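Local coordinates for glycine betaine, L-proline ABC transporter, glycine/betaine/L-proline-binding protein (ProX) (Borrelia burgdorferi, PDB 3TMG) that binds glycine betaine (trimethyl glycine) and is probably the substrate-capturing component of an ABC transporter for such osmolytes, at residues Ile55-Leu60 with Phe79-Leu84; Val69-Pro74 with His210-Leu215. All coordinates share one frame; numbering follows the deposited sequence.

Contact 1: residues Ile55-Leu60 with Phe79-Leu84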
loop_
_atom_site.group_PDB
_atom_site.type_symbol
_atom_site.label_atom_id
_atom_site.label_comp_id
_atom_site.label_asym_id
_atom_site.label_seq_id
_atom_site.Cartn_x
_atom_site.Cartn_y
_atom_site.Cartn_z
ATOM N N ILE A 55 2.794 7.115 -12.345
ATOM C CA ILE A 55 2.156 8.435 -12.529
ATOM C C ILE A 55 2.041 9.201 -11.211
ATOM O O ILE A 55 2.256 10.426 -11.167
ATOM C CB ILE A 55 0.780 8.286 -13.225
ATOM C CG1 ILE A 55 1.020 7.994 -14.708
ATOM C CG2 ILE A 55 -0.084 9.524 -13.023
ATOM C CD1 ILE A 55 1.894 9.023 -15.431
ATOM N N MET A 56 1.732 8.473 -10.133
ATOM C CA MET A 56 1.706 9.079 -8.814
ATOM C C MET A 56 3.029 9.768 -8.481
ATOM O O MET A 56 3.026 10.926 -8.078
ATOM C CB MET A 56 1.399 8.037 -7.727
ATOM C CG MET A 56 1.328 8.646 -6.316
ATOM S SD MET A 56 0.993 7.326 -5.102
ATOM C CE MET A 56 2.567 6.419 -5.130
ATOM N N TYR A 57 4.153 9.061 -8.642
ATOM C CA TYR A 57 5.472 9.640 -8.418
ATOM C C TYR A 57 5.810 10.789 -9.401
ATOM O O TYR A 57 6.312 11.855 -8.999
ATOM C CB TYR A 57 6.566 8.550 -8.469
ATOM C CG TYR A 57 6.729 7.826 -7.179
ATOM C CD1 TYR A 57 7.494 8.378 -6.142
ATOM C CD2 TYR A 57 6.122 6.587 -6.964
ATOM C CE1 TYR A 57 7.657 7.708 -4.946
ATOM C CE2 TYR A 57 6.272 5.916 -5.757
ATOM C CZ TYR A 57 7.036 6.503 -4.751
ATOM O OH TYR A 57 7.198 5.852 -3.556
ATOM N N GLN A 58 5.487 10.600 -10.672
ATOM C CA GLN A 58 5.667 11.673 -11.687
ATOM C C GLN A 58 4.964 12.980 -11.294
ATOM O O GLN A 58 5.537 14.098 -11.357
ATOM C CB GLN A 58 5.085 11.220 -13.031
ATOM C CG GLN A 58 5.893 10.179 -13.781
ATOM C CD GLN A 58 5.769 10.330 -15.294
ATOM O OE1 GLN A 58 4.779 10.870 -15.816
ATOM N NE2 GLN A 58 6.807 9.885 -16.011
ATOM N N TYR A 59 3.700 12.850 -10.916
ATOM C CA TYR A 59 2.849 14.001 -10.609
ATOM C C TYR A 59 3.244 14.744 -9.357
ATOM O O TYR A 59 3.144 15.964 -9.295
ATOM C CB TYR A 59 1.418 13.550 -10.469
ATOM C CG TYR A 59 0.722 13.502 -11.771
ATOM C CD1 TYR A 59 1.424 13.681 -12.963
ATOM C CD2 TYR A 59 -0.643 13.280 -11.825
ATOM C CE1 TYR A 59 0.774 13.659 -14.173
ATOM C CE2 TYR A 59 -1.298 13.259 -13.042
ATOM C CZ TYR A 59 -0.585 13.441 -14.194
ATOM O OH TYR A 59 -1.254 13.405 -15.368
ATOM N N LEU A 60 3.697 13.979 -8.382
ATOM C CA LEU A 60 4.265 14.507 -7.176
ATOM C C LEU A 60 5.468 15.382 -7.531
ATOM O O LEU A 60 5.565 16.522 -7.050
ATOM C CB LEU A 60 4.669 13.355 -6.268
ATOM C CG LEU A 60 5.348 13.732 -4.938
ATOM C CD1 LEU A 60 4.386 14.484 -4.030
ATOM C CD2 LEU A 60 5.909 12.476 -4.264
ATOM N N PHE A 79 12.706 1.858 -7.359
ATOM C CA PHE A 79 12.823 2.172 -8.786
ATOM C C PHE A 79 12.309 3.591 -9.051
ATOM O O PHE A 79 12.964 4.349 -9.781
ATOM C CB PHE A 79 12.094 1.095 -9.610
ATOM C CG PHE A 79 11.996 1.394 -11.082
ATOM C CD1 PHE A 79 13.059 1.083 -11.939
ATOM C CD2 PHE A 79 10.835 1.956 -11.610
ATOM C CE1 PHE A 79 12.972 1.366 -13.316
ATOM C CE2 PHE A 79 10.724 2.221 -12.965
ATOM C CZ PHE A 79 11.804 1.931 -13.824
ATOM N N TYR A 80 11.177 3.975 -8.439
ATOM C CA TYR A 80 10.625 5.331 -8.632
ATOM C C TYR A 80 11.247 6.428 -7.766
ATOM O O TYR A 80 11.478 7.545 -8.217
ATOM C CB TYR A 80 9.108 5.320 -8.394
ATOM C CG TYR A 80 8.382 4.337 -9.277
ATOM C CD1 TYR A 80 8.233 4.562 -10.671
ATOM C CD2 TYR A 80 7.879 3.140 -8.739
ATOM C CE1 TYR A 80 7.575 3.632 -11.461
ATOM C CE2 TYR A 80 7.216 2.214 -9.532
ATOM C CZ TYR A 80 7.042 2.482 -10.884
ATOM O OH TYR A 80 6.371 1.549 -11.665
ATOM N N TYR A 81 11.495 6.098 -6.507
ATOM C CA TYR A 81 11.885 7.077 -5.490
ATOM C C TYR A 81 13.302 7.607 -5.733
ATOM O O TYR A 81 13.550 8.811 -5.681
ATOM C CB TYR A 81 11.773 6.376 -4.130
ATOM C CG TYR A 81 12.077 7.221 -2.934
ATOM C CD1 TYR A 81 13.402 7.568 -2.620
ATOM C CD2 TYR A 81 11.048 7.647 -2.072
ATOM C CE1 TYR A 81 13.698 8.368 -1.531
ATOM C CE2 TYR A 81 11.360 8.435 -0.963
ATOM C CZ TYR A 81 12.671 8.779 -0.697
ATOM O OH TYR A 81 13.021 9.559 0.398
ATOM N N GLU A 82 14.240 6.700 -5.983
ATOM C CA GLU A 82 15.629 7.069 -6.263
ATOM C C GLU A 82 15.744 8.017 -7.438
ATOM O O GLU A 82 16.590 8.907 -7.435
ATOM C CB GLU A 82 16.460 5.831 -6.550
ATOM C CG GLU A 82 16.755 5.000 -5.311
ATOM C CD GLU A 82 17.886 5.595 -4.511
ATOM O OE1 GLU A 82 17.902 6.840 -4.346
ATOM O OE2 GLU A 82 18.763 4.815 -4.066
ATOM N N LYS A 83 14.899 7.811 -8.443
ATOM C CA LYS A 83 14.934 8.618 -9.646
ATOM C C LYS A 83 14.450 10.051 -9.418
ATOM O O LYS A 83 14.843 10.932 -10.154
ATOM C CB LYS A 83 14.117 7.946 -10.754
ATOM C CG LYS A 83 14.906 6.869 -11.484
ATOM C CD LYS A 83 14.013 5.980 -12.331
ATOM C CE LYS A 83 14.659 4.597 -12.542
ATOM N NZ LYS A 83 15.129 3.935 -11.276
ATOM N N LEU A 84 13.606 10.278 -8.402
ATOM C CA LEU A 84 12.845 11.528 -8.308
ATOM C C LEU A 84 12.975 12.251 -6.968
ATOM O O LEU A 84 12.391 13.322 -6.773
ATOM C CB LEU A 84 11.355 11.278 -8.630
ATOM C CG LEU A 84 11.010 10.849 -10.064
ATOM C CD1 LEU A 84 9.577 10.314 -10.138
ATOM C CD2 LEU A 84 11.204 12.003 -11.035
#
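Tyr57 and Tyr80 meet across a pair of nearly parallel helices (17° between the short axes) in the type 2 periplasmic-binding-protein fold. Helices 53-61 and 78-84 are joined through strand 67-73. Their axes stand 10.1 Å apart, with aromatic side chains between them.

The main contact is CH-pi. Tyr80 CB sits 3.5 Å above the plane of the Tyr57 ring, displaced toward its rim, and comes nearest to Tyr57 CD2. CG of Tyr57 lies anti to its carbonyl carbon (chi1 -83°), from where the ring extends beneath this methylene. The two rings are almost parallel, but they have slid apart until their centroids are 5.7 Å from each other and they barely overlap; the Tyr80 ring leads away from residues 55-60 and packs on Thr53 and Ser54, in the first turn of the same helix.

No hydrogen bond joins residues 55-60 to 79-84, and the hydroxyls find partners around them: Tyr57 OH bonds to Asp77, Tyr80 OH to the carbonyl of Gly133, and Tyr81 OH to Asp90. Tyr57 and Tyr80 are thus gripped at the hydroxyl as well as where they pack.

Looser apolar packing completes the contact. Tyr57 CE1 approaches Tyr81 CB at 4.4 Å. Leu84 turns a single methyl toward helix 53-61: its CD1 rests 3.9 Å from Tyr57 CB and 3.8 Å from Tyr57 O.

Contact 2: residues Val69-Pro74 with His210-Leu215. With BET (trimethyl glycine), chain E.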
loop_
_atom_site.group_PDB
_atom_site.type_symbol
_atom_site.label_atom_id
_atom_site.label_comp_id
_atom_site.label_asym_id
_atom_site.label_seq_id
_atom_site.Cartn_x
_atom_site.Cartn_y
_atom_site.Cartn_z
ATOM N N VAL A 69 0.224 9.582 0.495
ATOM C CA VAL A 69 0.508 8.854 1.739
ATOM C C VAL A 69 0.792 7.368 1.406
ATOM O O VAL A 69 0.640 6.479 2.260
ATOM C CB VAL A 69 -0.611 9.025 2.804
ATOM C CG1 VAL A 69 -0.607 10.475 3.261
ATOM C CG2 VAL A 69 -2.016 8.638 2.281
ATOM N N SER A 70 1.219 7.121 0.155
ATOM C CA SER A 70 1.311 5.741 -0.366
ATOM C C SER A 70 2.726 5.258 -0.715
ATOM O O SER A 70 2.849 4.258 -1.406
ATOM C CB SER A 70 0.449 5.586 -1.626
ATOM O OG SER A 70 -0.928 5.775 -1.310
ATOM N N SER A 71 3.777 5.923 -0.225
ATOM C CA SER A 71 5.144 5.542 -0.640
ATOM C C SER A 71 5.725 4.393 0.182
ATOM O O SER A 71 5.894 4.530 1.404
ATOM C CB SER A 71 6.076 6.770 -0.594
ATOM O OG SER A 71 7.438 6.452 -0.879
ATOM N N TRP A 72 6.031 3.275 -0.478
ATOM C CA TRP A 72 6.545 2.074 0.248
ATOM C C TRP A 72 8.023 2.045 0.101
ATOM O O TRP A 72 8.549 1.739 -0.982
ATOM C CB TRP A 72 5.931 0.784 -0.291
ATOM C CG TRP A 72 4.593 0.494 0.336
ATOM C CD1 TRP A 72 3.437 1.289 0.321
ATOM C CD2 TRP A 72 4.208 -0.743 1.004
ATOM N NE1 TRP A 72 2.413 0.654 1.012
ATOM C CE2 TRP A 72 2.833 -0.571 1.446
ATOM C CE3 TRP A 72 4.880 -1.952 1.296
ATOM C CZ2 TRP A 72 2.152 -1.579 2.117
ATOM C CZ3 TRP A 72 4.187 -2.944 1.986
ATOM C CH2 TRP A 72 2.849 -2.755 2.382
ATOM N N VAL A 73 8.733 2.354 1.191
ATOM C CA VAL A 73 10.194 2.568 1.093
ATOM C C VAL A 73 10.945 1.986 2.274
ATOM O O VAL A 73 10.344 1.860 3.357
ATOM C CB VAL A 73 10.567 4.072 1.048
ATOM C CG1 VAL A 73 10.339 4.599 -0.362
ATOM C CG2 VAL A 73 9.759 4.853 2.089
ATOM N N PRO A 74 12.259 1.660 2.073
ATOM C CA PRO A 74 13.008 1.950 0.814
ATOM C C PRO A 74 12.860 0.918 -0.332
ATOM O O PRO A 74 13.153 1.249 -1.487
ATOM C CB PRO A 74 14.478 1.932 1.294
ATOM C CG PRO A 74 14.459 0.841 2.339
ATOM C CD PRO A 74 13.178 1.138 3.106
ATOM N N HIS A 210 5.614 5.923 3.661
ATOM C CA HIS A 210 5.919 7.322 3.914
ATOM C C HIS A 210 4.970 8.263 3.257
ATOM O O HIS A 210 4.214 7.874 2.358
ATOM C CB HIS A 210 7.368 7.661 3.476
ATOM C CG HIS A 210 8.424 7.175 4.454
ATOM N ND1 HIS A 210 9.537 7.908 4.762
ATOM C CD2 HIS A 210 8.539 5.990 5.139
ATOM C CE1 HIS A 210 10.302 7.230 5.630
ATOM N NE2 HIS A 210 9.690 6.064 5.896
ATOM N N THR A 211 4.988 9.501 3.750
ATOM C CA THR A 211 4.160 10.565 3.219
ATOM C C THR A 211 5.137 11.491 2.474
ATOM O O THR A 211 6.139 11.941 3.040
ATOM C CB THR A 211 3.479 11.356 4.367
ATOM O OG1 THR A 211 2.527 10.499 5.031
ATOM C CG2 THR A 211 2.720 12.581 3.791
ATOM N N LEU A 212 4.876 11.715 1.192
ATOM C CA LEU A 212 5.687 12.644 0.417
ATOM C C LEU A 212 4.822 13.802 -0.036
ATOM O O LEU A 212 3.647 13.606 -0.381
ATOM C CB LEU A 212 6.298 11.970 -0.809
ATOM C CG LEU A 212 6.811 10.544 -0.635
ATOM C CD1 LEU A 212 7.167 9.930 -1.985
ATOM C CD2 LEU A 212 8.000 10.436 0.326
ATOM N N VAL A 213 5.400 15.009 -0.081
ATOM C CA VAL A 213 4.649 16.183 -0.542
ATOM C C VAL A 213 5.488 16.913 -1.599
ATOM O O VAL A 213 6.695 16.734 -1.696
ATOM C CB VAL A 213 4.262 17.152 0.615
ATOM C CG1 VAL A 213 3.355 16.483 1.629
ATOM C CG2 VAL A 213 5.504 17.720 1.305
ATOM N N ARG A 214 4.825 17.706 -2.417
ATOM C CA ARG A 214 5.519 18.453 -3.472
ATOM C C ARG A 214 6.448 19.511 -2.860
ATOM O O ARG A 214 6.182 19.988 -1.773
ATOM C CB ARG A 214 4.522 19.107 -4.429
ATOM C CG ARG A 214 3.509 20.046 -3.799
ATOM C CD ARG A 214 2.693 20.768 -4.864
ATOM N NE ARG A 214 1.839 21.805 -4.290
ATOM C CZ ARG A 214 2.218 23.060 -4.033
ATOM N NH1 ARG A 214 3.453 23.466 -4.312
ATOM N NH2 ARG A 214 1.328 23.921 -3.524
ATOM N N LEU A 215 7.498 19.882 -3.596
ATOM C CA LEU A 215 8.433 20.950 -3.227
ATOM C C LEU A 215 7.841 22.236 -2.599
ATOM O O LEU A 215 8.370 22.740 -1.609
ATOM C CB LEU A 215 9.328 21.330 -4.435
ATOM C CG LEU A 215 10.355 20.281 -4.894
ATOM C CD1 LEU A 215 11.276 20.810 -5.981
ATOM C CD2 LEU A 215 11.165 19.733 -3.724
HETATM N N BET E . 1.659 -2.530 -1.991
HETATM C CA BET E . 2.388 -1.273 -2.229
HETATM C C BET E . 3.700 -1.619 -2.948
HETATM O O BET E . 3.797 -1.915 -4.169
HETATM O OXT BET E . 4.678 -1.631 -2.230
HETATM C C1 BET E . 0.452 -2.310 -1.175
HETATM C C2 BET E . 2.500 -3.480 -1.273
HETATM C C3 BET E . 1.277 -3.127 -3.287
#
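His210 and Ser71 form an antiparallel hydrogen-bonded pair in the antiparallel sheet of the ligand-binding fold, joining strands 67-73 and 207-214, which are far apart in sequence. The short strand axes are splayed at 122°, and pairing between the two segments is confined to this one position. Its bonds are unequal: His210 N reaches Ser71 O at 2.7 Å and nearly straight (165°), whereas Ser71 N meets His210 O at 3.3 Å, tilted out of the carbonyl plane.

The His210 side chain leaves the sheet on the same face as Ser71. Its CB passes 3.9 Å from Val73 CG2 and also lies near Ser71 O. CG, anti to the carbonyl carbon (chi1 -77°), starts the ring beneath the same methyl. Val73 CG2 stands 3.4 Å above the imidazole plane, offset toward the rim and nearest CD2, a CH-pi contact in which the two side chains cross at about a right angle. At the tip, ND1 bonds to Asp90, while NE2 has a weak bond to Ser208; together these would fix the ring's rotation.

Leu212 brings CD1 to within 3.6 Å of Ser71 CB. Val69 and Thr211 lie side by side and point the same way, with CG1 of the valine 3.6 Å from OG1 of the threonine, a hydroxyl that is hydrogen-bonded to Asn94 ND2.

Trp72 turns from this pairing into the pocket, where trimethyl glycine covers one indole face: ligand OXT lies 3.3 Å from Trp72 CG, and methyl C2 sits over the six-membered ring. Helix 26-41 packs on Val69, helices 53-61 and 78-84 both touch Leu212, and strand 88-105 pairs with strand 207-214.

Overall arrangement
Contacts 1 and 2 are two layers of one unit, their centres about 9 Å apart: the helix pair packs on both strands and flanks one of them, 67-73, in sequence. A probable hydrogen bond of 2.8 Å links Tyr57 OH to Ser71 OG. Apolar packing adds to it: Leu60 CD2 lies 3.5 Å from Leu212 CB, and Tyr81 CD2 lies 3.6 Å from Val73 CG1. Two aspartates tie the layers together: Asp77 bonds Tyr57 OH and Trp72 N, and Asp90 bonds Tyr81 OH and His210 ND1. Contact 2 touches the ligand directly through Trp72, whereas contact 1 stands behind it, the Tyr80 side chain being about 8 Å from trimethyl glycine.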